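Local coordinates for protein 16S rRNA methylase (PDB 7JLZ) that probably methylates N1 of adenine 1408 in the 16S rRNA of the 30S ribosomal subunit, a modification associated with aminoglycoside resistance, at residues V29-G34 against I52-I57; G36-K41 against K186-T191; G81-F86 against W103-Q108. One frame throughout, in Å; residues are numbered along the deposited sequence.

Contact 1: residues V29-G34 against I52-I57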
loop_
_atom_site.group_PDB
_atom_site.type_symbol
_atom_site.label_atom_id
_atom_site.label_comp_id
_atom_site.label_asym_id
_atom_site.label_seq_id
_atom_site.Cartn_x
_atom_site.Cartn_y
_atom_site.Cartn_z
ATOM N N VAL A 29 6.185 0.358 -2.604
ATOM C CA VAL A 29 5.405 1.478 -2.089
ATOM C C VAL A 29 4.201 0.906 -1.358
ATOM O O VAL A 29 3.497 0.049 -1.904
ATOM C CB VAL A 29 4.969 2.427 -3.220
ATOM C CG1 VAL A 29 3.973 3.457 -2.708
ATOM C CG2 VAL A 29 6.218 3.081 -3.859
ATOM N N ASP A 30 3.947 1.403 -0.147
ATOM C CA ASP A 30 2.927 0.857 0.753
ATOM C C ASP A 30 1.919 1.943 1.111
ATOM O O ASP A 30 2.278 2.941 1.744
ATOM C CB ASP A 30 3.582 0.304 2.018
ATOM C CG ASP A 30 4.474 -0.861 1.725
ATOM O OD1 ASP A 30 3.999 -1.779 1.033
ATOM O OD2 ASP A 30 5.647 -0.856 2.144
ATOM N N LEU A 31 0.660 1.740 0.728
ATOM C CA LEU A 31 -0.406 2.697 0.974
ATOM C C LEU A 31 -1.412 2.097 1.934
ATOM O O LEU A 31 -1.693 0.897 1.867
ATOM C CB LEU A 31 -1.137 3.065 -0.319
ATOM C CG LEU A 31 -0.264 3.436 -1.505
ATOM C CD1 LEU A 31 -1.157 3.787 -2.685
ATOM C CD2 LEU A 31 0.619 4.605 -1.099
ATOM N N GLY A 32 -1.967 2.931 2.805
ATOM C CA GLY A 32 -3.001 2.462 3.710
ATOM C C GLY A 32 -2.498 1.757 4.950
ATOM O O GLY A 32 -3.249 0.976 5.552
ATOM N N THR A 33 -1.255 1.987 5.347
ATOM C CA THR A 33 -0.704 1.259 6.489
ATOM C C THR A 33 -1.125 1.844 7.830
ATOM O O THR A 33 -0.765 1.271 8.867
ATOM C CB THR A 33 0.829 1.201 6.408
ATOM O OG1 THR A 33 1.366 2.516 6.560
ATOM C CG2 THR A 33 1.290 0.635 5.058
ATOM N N GLY A 34 -1.889 2.938 7.856
ATOM C CA GLY A 34 -2.318 3.473 9.143
ATOM C C GLY A 34 -1.233 4.313 9.790
ATOM O O GLY A 34 -1.276 5.546 9.737
ATOM N N ILE A 52 8.492 2.191 1.077
ATOM C CA ILE A 52 8.071 3.583 1.130
ATOM C C ILE A 52 6.613 3.634 1.554
ATOM O O ILE A 52 5.739 3.187 0.806
ATOM C CB ILE A 52 8.239 4.273 -0.231
ATOM C CG1 ILE A 52 9.675 4.083 -0.718
ATOM C CG2 ILE A 52 7.828 5.729 -0.119
ATOM C CD1 ILE A 52 9.961 4.721 -2.094
ATOM N N GLY A 53 6.341 4.217 2.720
ATOM C CA GLY A 53 4.971 4.460 3.154
ATOM C C GLY A 53 4.541 5.876 2.809
ATOM O O GLY A 53 5.311 6.821 2.979
ATOM N N ILE A 54 3.297 6.023 2.340
ATOM C CA ILE A 54 2.744 7.330 1.976
ATOM C C ILE A 54 1.399 7.523 2.664
ATOM O O ILE A 54 0.465 6.746 2.432
ATOM C CB ILE A 54 2.581 7.470 0.453
ATOM C CG1 ILE A 54 3.886 7.075 -0.248
ATOM C CG2 ILE A 54 2.192 8.907 0.088
ATOM C CD1 ILE A 54 3.767 7.061 -1.783
ATOM N N GLU A 55 1.296 8.561 3.488
ATOM C CA GLU A 55 0.064 8.922 4.178
ATOM C C GLU A 55 -0.095 10.436 4.230
ATOM O O GLU A 55 0.892 11.174 4.163
ATOM C CB GLU A 55 0.026 8.354 5.607
ATOM C CG GLU A 55 0.082 6.829 5.643
ATOM C CD GLU A 55 -1.148 6.160 5.033
ATOM O OE1 GLU A 55 -2.250 6.738 5.107
ATOM O OE2 GLU A 55 -0.983 5.049 4.466
ATOM N N PRO A 56 -1.334 10.931 4.368
ATOM C CA PRO A 56 -1.564 12.384 4.270
ATOM C C PRO A 56 -1.332 13.181 5.537
ATOM O O PRO A 56 -1.138 14.401 5.454
ATOM C CB PRO A 56 -3.034 12.478 3.856
ATOM C CG PRO A 56 -3.649 11.195 4.395
ATOM C CD PRO A 56 -2.582 10.154 4.237
ATOM N N ILE A 57 -1.418 12.577 6.718
ATOM C CA ILE A 57 -1.372 13.326 7.969
ATOM C C ILE A 57 -0.029 13.047 8.626
ATOM O O ILE A 57 0.333 11.885 8.826
ATOM C CB ILE A 57 -2.555 12.956 8.879
ATOM C CG1 ILE A 57 -3.871 13.363 8.211
ATOM C CG2 ILE A 57 -2.421 13.603 10.273
ATOM C CD1 ILE A 57 -5.107 12.779 8.848
HETATM O O HOH W 1 1.300 3.769 4.215
HETATM O O HOH W 2 -3.680 4.577 6.328
#

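Contact 2: residues G36-K41 against K186-T191. With SO4 (sulfate ion), chain E.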
loop_
_atom_site.group_PDB
_atom_site.type_symbol
_atom_site.label_atom_id
_atom_site.label_comp_id
_atom_site.label_asym_id
_atom_site.label_seq_id
_atom_site.Cartn_x
_atom_site.Cartn_y
_atom_site.Cartn_z
ATOM N N GLY A 36 2.258 3.256 9.399
ATOM C CA GLY A 36 3.542 2.863 8.874
ATOM C C GLY A 36 4.158 1.618 9.486
ATOM O O GLY A 36 5.285 1.267 9.110
ATOM N N ARG A 37 3.462 0.932 10.408
ATOM C CA ARG A 37 4.007 -0.294 10.993
ATOM C C ARG A 37 4.442 -1.284 9.919
ATOM O O ARG A 37 5.523 -1.883 10.011
ATOM C CB ARG A 37 2.965 -0.930 11.920
ATOM C CG ARG A 37 3.325 -2.326 12.428
ATOM C CD ARG A 37 2.122 -2.961 13.116
ATOM N NE ARG A 37 2.343 -4.355 13.513
ATOM C CZ ARG A 37 2.810 -4.739 14.699
ATOM N NH1 ARG A 37 3.133 -3.835 15.618
ATOM N NH2 ARG A 37 2.966 -6.025 14.968
ATOM N N TYR A 38 3.619 -1.447 8.879
ATOM C CA TYR A 38 3.907 -2.396 7.807
ATOM C C TYR A 38 5.240 -2.090 7.142
ATOM O O TYR A 38 6.010 -3.005 6.813
ATOM C CB TYR A 38 2.774 -2.342 6.786
ATOM C CG TYR A 38 2.789 -3.409 5.701
ATOM C CD1 TYR A 38 2.265 -4.667 5.952
ATOM C CD2 TYR A 38 3.273 -3.142 4.429
ATOM C CE1 TYR A 38 2.239 -5.637 4.995
ATOM C CE2 TYR A 38 3.253 -4.120 3.443
ATOM C CZ TYR A 38 2.734 -5.368 3.739
ATOM O OH TYR A 38 2.702 -6.353 2.786
ATOM N N VAL A 39 5.528 -0.805 6.951
ATOM C CA VAL A 39 6.783 -0.399 6.319
ATOM C C VAL A 39 7.963 -0.807 7.191
ATOM O O VAL A 39 8.922 -1.437 6.724
ATOM C CB VAL A 39 6.770 1.116 6.068
ATOM C CG1 VAL A 39 8.152 1.577 5.569
ATOM C CG2 VAL A 39 5.668 1.464 5.052
ATOM N N TYR A 40 7.893 -0.468 8.480
ATOM C CA TYR A 40 8.955 -0.797 9.428
ATOM C C TYR A 40 9.172 -2.304 9.532
ATOM O O TYR A 40 10.306 -2.791 9.462
ATOM C CB TYR A 40 8.587 -0.205 10.789
ATOM C CG TYR A 40 9.371 -0.701 11.988
ATOM C CD1 TYR A 40 10.565 -0.102 12.363
ATOM C CD2 TYR A 40 8.873 -1.724 12.791
ATOM C CE1 TYR A 40 11.265 -0.546 13.490
ATOM C CE2 TYR A 40 9.560 -2.160 13.910
ATOM C CZ TYR A 40 10.752 -1.567 14.252
ATOM O OH TYR A 40 11.437 -2.001 15.367
ATOM N N LYS A 41 8.091 -3.057 9.731
ATOM C CA LYS A 41 8.228 -4.493 9.914
ATOM C C LYS A 41 8.819 -5.149 8.675
ATOM O O LYS A 41 9.710 -5.999 8.776
ATOM C CB LYS A 41 6.868 -5.092 10.263
ATOM C CG LYS A 41 6.340 -4.639 11.619
ATOM C CD LYS A 41 7.093 -5.308 12.773
ATOM C CE LYS A 41 6.465 -4.998 14.135
ATOM N NZ LYS A 41 7.116 -5.767 15.253
ATOM N N LYS A 186 0.215 -9.705 11.232
ATOM C CA LYS A 186 1.216 -9.164 12.144
ATOM C C LYS A 186 1.969 -7.962 11.586
ATOM O O LYS A 186 2.155 -6.986 12.329
ATOM C CB LYS A 186 2.186 -10.290 12.538
ATOM C CG LYS A 186 3.280 -9.879 13.500
ATOM C CD LYS A 186 2.748 -9.751 14.903
ATOM C CE LYS A 186 3.832 -9.997 15.923
ATOM N NZ LYS A 186 3.201 -10.273 17.237
ATOM N N PRO A 187 2.416 -7.937 10.330
ATOM C CA PRO A 187 3.038 -6.700 9.847
ATOM C C PRO A 187 2.084 -5.521 9.798
ATOM O O PRO A 187 2.526 -4.376 9.940
ATOM C CB PRO A 187 3.531 -7.071 8.438
ATOM C CG PRO A 187 3.609 -8.544 8.430
ATOM C CD PRO A 187 2.553 -9.041 9.363
ATOM N N ILE A 188 0.793 -5.764 9.587
ATOM C CA ILE A 188 -0.167 -4.679 9.388
ATOM C C ILE A 188 -0.615 -4.091 10.724
ATOM O O ILE A 188 -0.640 -2.867 10.909
ATOM C CB ILE A 188 -1.373 -5.197 8.580
ATOM C CG1 ILE A 188 -0.921 -5.764 7.230
ATOM C CG2 ILE A 188 -2.424 -4.108 8.413
ATOM C CD1 ILE A 188 -1.952 -6.635 6.572
ATOM N N GLU A 189 -0.988 -4.964 11.671
ATOM C CA GLU A 189 -1.687 -4.629 12.907
ATOM C C GLU A 189 -0.931 -5.221 14.086
ATOM O O GLU A 189 -0.494 -6.369 14.022
ATOM C CB GLU A 189 -3.087 -5.256 12.921
ATOM C CG GLU A 189 -4.270 -4.355 12.710
ATOM C CD GLU A 189 -5.547 -5.056 13.150
ATOM O OE1 GLU A 189 -5.479 -6.269 13.434
ATOM O OE2 GLU A 189 -6.610 -4.405 13.228
ATOM N N SER A 190 -0.835 -4.475 15.184
ATOM C CA SER A 190 -0.403 -5.079 16.436
ATOM C C SER A 190 -1.379 -6.168 16.872
ATOM O O SER A 190 -2.599 -5.996 16.805
ATOM C CB SER A 190 -0.295 -4.016 17.525
ATOM O OG SER A 190 -0.329 -4.612 18.796
ATOM N N THR A 191 -0.839 -7.300 17.348
ATOM C CA THR A 191 -1.703 -8.374 17.815
ATOM C C THR A 191 -2.390 -8.010 19.124
ATOM O O THR A 191 -3.539 -8.396 19.358
ATOM C CB THR A 191 -0.899 -9.666 18.010
ATOM O OG1 THR A 191 -0.233 -10.010 16.791
ATOM C CG2 THR A 191 -1.797 -10.811 18.445
HETATM S S SO4 E . 2.669 -6.739 18.612
HETATM O O1 SO4 E . 3.605 -7.574 19.317
HETATM O O2 SO4 E . 1.651 -6.282 19.522
HETATM O O3 SO4 E . 2.053 -7.498 17.561
HETATM O O4 SO4 E . 3.368 -5.609 18.059
HETATM O O HOH W 3 0.686 -1.060 9.136
#

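Contact 3: residues G81-F86 against W103-Q108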
loop_
_atom_site.group_PDB
_atom_site.type_symbol
_atom_site.label_atom_id
_atom_site.label_comp_id
_atom_site.label_asym_id
_atom_site.label_seq_id
_atom_site.Cartn_x
_atom_site.Cartn_y
_atom_site.Cartn_z
ATOM N N GLY A 81 1.609 12.217 1.457
ATOM C CA GLY A 81 0.958 12.115 0.163
ATOM C C GLY A 81 -0.442 11.561 0.294
ATOM O O GLY A 81 -0.839 11.043 1.339
ATOM N N SER A 82 -1.187 11.689 -0.798
ATOM C CA SER A 82 -2.562 11.225 -0.909
ATOM C C SER A 82 -2.852 11.135 -2.399
ATOM O O SER A 82 -2.036 11.558 -3.223
ATOM C CB SER A 82 -3.547 12.180 -0.226
ATOM O OG SER A 82 -3.667 13.389 -0.961
ATOM N N VAL A 83 -4.024 10.587 -2.741
ATOM C CA VAL A 83 -4.434 10.552 -4.152
ATOM C C VAL A 83 -4.386 11.948 -4.746
ATOM O O VAL A 83 -3.863 12.164 -5.845
ATOM C CB VAL A 83 -5.843 9.950 -4.305
ATOM C CG1 VAL A 83 -6.374 10.202 -5.723
ATOM C CG2 VAL A 83 -5.850 8.475 -4.005
ATOM N N GLU A 84 -4.933 12.922 -4.019
ATOM C CA GLU A 84 -5.082 14.278 -4.522
ATOM C C GLU A 84 -3.774 15.060 -4.513
ATOM O O GLU A 84 -3.628 16.011 -5.289
ATOM C CB GLU A 84 -6.140 15.012 -3.697
ATOM C CG GLU A 84 -7.562 14.470 -3.853
ATOM C CD GLU A 84 -7.783 13.093 -3.228
ATOM O OE1 GLU A 84 -8.617 12.338 -3.776
ATOM O OE2 GLU A 84 -7.133 12.770 -2.203
ATOM N N TYR A 85 -2.831 14.690 -3.645
ATOM C CA TYR A 85 -1.520 15.327 -3.548
ATOM C C TYR A 85 -0.479 14.218 -3.562
ATOM O O TYR A 85 0.141 13.900 -2.543
ATOM C CB TYR A 85 -1.406 16.194 -2.292
ATOM C CG TYR A 85 -2.349 17.373 -2.313
ATOM C CD1 TYR A 85 -2.009 18.553 -2.968
ATOM C CD2 TYR A 85 -3.583 17.303 -1.685
ATOM C CE1 TYR A 85 -2.875 19.633 -2.988
ATOM C CE2 TYR A 85 -4.449 18.369 -1.698
ATOM C CZ TYR A 85 -4.095 19.533 -2.348
ATOM O OH TYR A 85 -4.964 20.597 -2.359
ATOM N N PHE A 86 -0.318 13.603 -4.726
ATOM C CA PHE A 86 0.617 12.498 -4.747
ATOM C C PHE A 86 1.984 12.959 -5.245
ATOM O O PHE A 86 2.064 13.753 -6.191
ATOM C CB PHE A 86 0.098 11.376 -5.642
ATOM C CG PHE A 86 0.878 10.120 -5.495
ATOM C CD1 PHE A 86 2.001 9.898 -6.279
ATOM C CD2 PHE A 86 0.542 9.198 -4.517
ATOM C CE1 PHE A 86 2.744 8.750 -6.111
ATOM C CE2 PHE A 86 1.282 8.051 -4.344
ATOM C CZ PHE A 86 2.389 7.824 -5.134
ATOM N N TRP A 103 -7.529 3.972 1.409
ATOM C CA TRP A 103 -6.510 5.013 1.322
ATOM C C TRP A 103 -7.199 6.189 0.641
ATOM O O TRP A 103 -7.008 6.450 -0.545
ATOM C CB TRP A 103 -5.268 4.543 0.567
ATOM C CG TRP A 103 -4.061 5.437 0.740
ATOM C CD1 TRP A 103 -3.363 5.658 1.899
ATOM C CD2 TRP A 103 -3.401 6.217 -0.274
ATOM N NE1 TRP A 103 -2.313 6.517 1.664
ATOM C CE2 TRP A 103 -2.322 6.879 0.344
ATOM C CE3 TRP A 103 -3.624 6.423 -1.639
ATOM C CZ2 TRP A 103 -1.461 7.720 -0.355
ATOM C CZ3 TRP A 103 -2.767 7.260 -2.333
ATOM C CH2 TRP A 103 -1.702 7.897 -1.689
ATOM N N GLY A 104 -8.031 6.892 1.405
ATOM C CA GLY A 104 -8.690 8.070 0.866
ATOM C C GLY A 104 -9.681 7.685 -0.210
ATOM O O GLY A 104 -10.483 6.759 -0.046
ATOM N N SER A 105 -9.616 8.386 -1.339
ATOM C CA SER A 105 -10.536 8.147 -2.443
ATOM C C SER A 105 -10.134 6.966 -3.319
ATOM O O SER A 105 -10.886 6.615 -4.233
ATOM C CB SER A 105 -10.637 9.401 -3.303
ATOM O OG SER A 105 -9.347 9.772 -3.757
ATOM N N LEU A 106 -8.978 6.352 -3.076
ATOM C CA LEU A 106 -8.470 5.321 -3.977
ATOM C C LEU A 106 -9.374 4.093 -3.949
ATOM O O LEU A 106 -9.577 3.490 -2.888
ATOM C CB LEU A 106 -7.046 4.939 -3.583
ATOM C CG LEU A 106 -6.329 4.037 -4.584
ATOM C CD1 LEU A 106 -6.271 4.709 -5.956
ATOM C CD2 LEU A 106 -4.938 3.679 -4.096
ATOM N N LEU A 107 -9.906 3.713 -5.113
ATOM C CA LEU A 107 -10.758 2.525 -5.234
ATOM C C LEU A 107 -11.945 2.602 -4.278
ATOM O O LEU A 107 -12.409 1.594 -3.749
ATOM C CB LEU A 107 -9.953 1.242 -5.003
ATOM C CG LEU A 107 -8.836 0.922 -6.006
ATOM C CD1 LEU A 107 -7.968 -0.210 -5.500
ATOM C CD2 LEU A 107 -9.399 0.607 -7.397
ATOM N N GLN A 108 -12.445 3.822 -4.063
ATOM C CA GLN A 108 -13.449 4.051 -3.030
ATOM C C GLN A 108 -14.795 3.425 -3.377
ATOM O O GLN A 108 -15.523 2.993 -2.475
ATOM C CB GLN A 108 -13.611 5.549 -2.791
ATOM C CG GLN A 108 -14.444 5.877 -1.573
ATOM C CD GLN A 108 -14.155 7.257 -1.026
ATOM O OE1 GLN A 108 -13.996 7.433 0.183
ATOM N NE2 GLN A 108 -14.086 8.249 -1.911
HETATM O O HOH W 4 -5.534 9.165 -0.605
HETATM O O HOH W 5 -7.926 10.897 -0.917
#

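Contact 1: residues V29-G34 against I52-I57
Two adjacent parallel strands of a Rossmann-like methyltransferase sheet, 26-31 and 49-55, meet at their C-terminal ends, where residues 29-31 and 52-55 run at 32° to each other. The backbone pairing is uneven. Asp30 N donates a short, nearly straight bond to Ile52 O (2.7 Å), lying in the plane of that carbonyl, whereas the return bond from Ile54 N to Asp30 O is weak at 3.3 Å. As the strands diverge, a side chain takes over from the backbone: the Glu55 carboxylate turns back against the glycine-containing loop that follows the first strand. Its OE2 accepts from Gly32 N at 2.9 Å through the syn lone pair and, more weakly, from Thr33 N. The bend of the Glu55 chain at chi2 (-66°) brings the carboxylate there, and Gln60 holds OE1 from outside. These N-H groups may favour the ionised acid, although Ile54 O, another acceptor, lies 3.0 Å from Glu55 OE2. On the sheet face carrying Val29, Leu31 and Ile54, the contacts are made largely by methyl groups. Val29 CG1 meets Ile54 CD1 at 3.7 Å in an oblique crossing, while Leu31 CD2 lies alongside Ile54 CB; Phe86 and Leu90 add to the packing round Ile54. In class I methyltransferases an acidic residue at the end of the second strand commonly binds the cofactor ribose; Glu55 lies at a position consistent with that role. A water joins the parts, donating to Asp30 O and to Glu55 OE2 (2.6 Å) while accepting from Thr33 OG1 at 2.7 Å.

Contact 2: residues G36-K41 against K186-T191
Arg37 reaches from the first turn of helix 37-45 across to the loop 186-191, its chain extended from CG to NE with CG anti to the backbone N (chi1 171°). The guanidinium meets Lys186 O edge-on and side-on: NE and NH2 both donate to that single oxygen at 2.9 Å, which lies only 3° out of the guanidinium plane. Lys41 CE covers one face of the flat group and Ser190 CA the opposite face, each 3.6 Å above the plane. The NH1/NH2 end faces a sulfate, probably from the crystallisation liquor, both nitrogens donating to O4 (NH1 at 3.0 Å). Lys186 NZ, Ser190 OG and Thr191 N also grip this ion, which probably offsets the nearby like charges of Arg37 and Lys186; an RNA phosphate could possibly bind similarly. Beside this polar cluster, the Tyr38 ring presents CD1 to Ile188 CG1 at 3.6 Å and to Pro187 CB, crossing the proline obliquely but running alongside the isoleucine. Through Arg37 and Tyr38 the loop after helix 182-185 thus lies against the first turn of helix 37-45, which itself packs on strand 26-31 through Tyr38 and on helix 58-70 through Arg37 and Tyr64.

Contact 3: residues G81-F86 against W103-Q108
Two loops at the C-terminal ends of strands 76-80 and 94-100 of the Rossmann-like sheet meet here, the second folded into a type II' beta turn from Trp103 to Leu106. Apolar contact centres on the benzene part of the Trp103 indole, whose CG is anti to the backbone N (chi1 -166°). CH2 approaches the backbone of Ser82, 3.5 Å from its C atom, and CZ3 reaches Val83 CG2 at 3.7 Å. The rings of Phe86 and Trp103 cross at about a right angle and touch rim to rim, Phe86 CD2 against Trp103 CH2 at 3.8 Å. Val83 CG2 also packs on Leu106 CB, so this one methyl bridges indole and turn. The indole itself is anchored outside the pair of loops by NE1, which donates to Ile54 O.

Direct polar contact is made at the outer side by Ser105 OG, which donates to the syn lone pair of Glu84 OE1 at 2.7 Å; Glu84 folds back at chi2 (70°) to receive it. One water joins Glu84 OE2 to Ser105 N, and another, lying over one face of the indole, accepts from Val83 N at 3.0 Å and donates to Trp103 O.

Overall arrangement
Contact 1 occupies the middle of the arrangement, its centre 12 Å from that of contact 2 and 10 Å from that of contact 3. Helix 37-45, the crossover between the two strands of contact 1, supplies one side of contact 2; Asp30 OD1 lies 3.4 Å from Tyr38 CE2. Toward contact 3 the link is partly polar, Gly81 N being 3.0 Å from Glu55 O, and partly packing, with Phe86 on Ile54. Contacts 2 and 3 do not touch, their nearest atoms being about 10 Å apart. By analogy with related methyltransferases, contacts 1 and 3 probably border the cofactor pocket. Contact 2 holds a sulfate at the surface, and a sulfate also lies about 4 Å from Gly81, both probably from the crystallisation liquor.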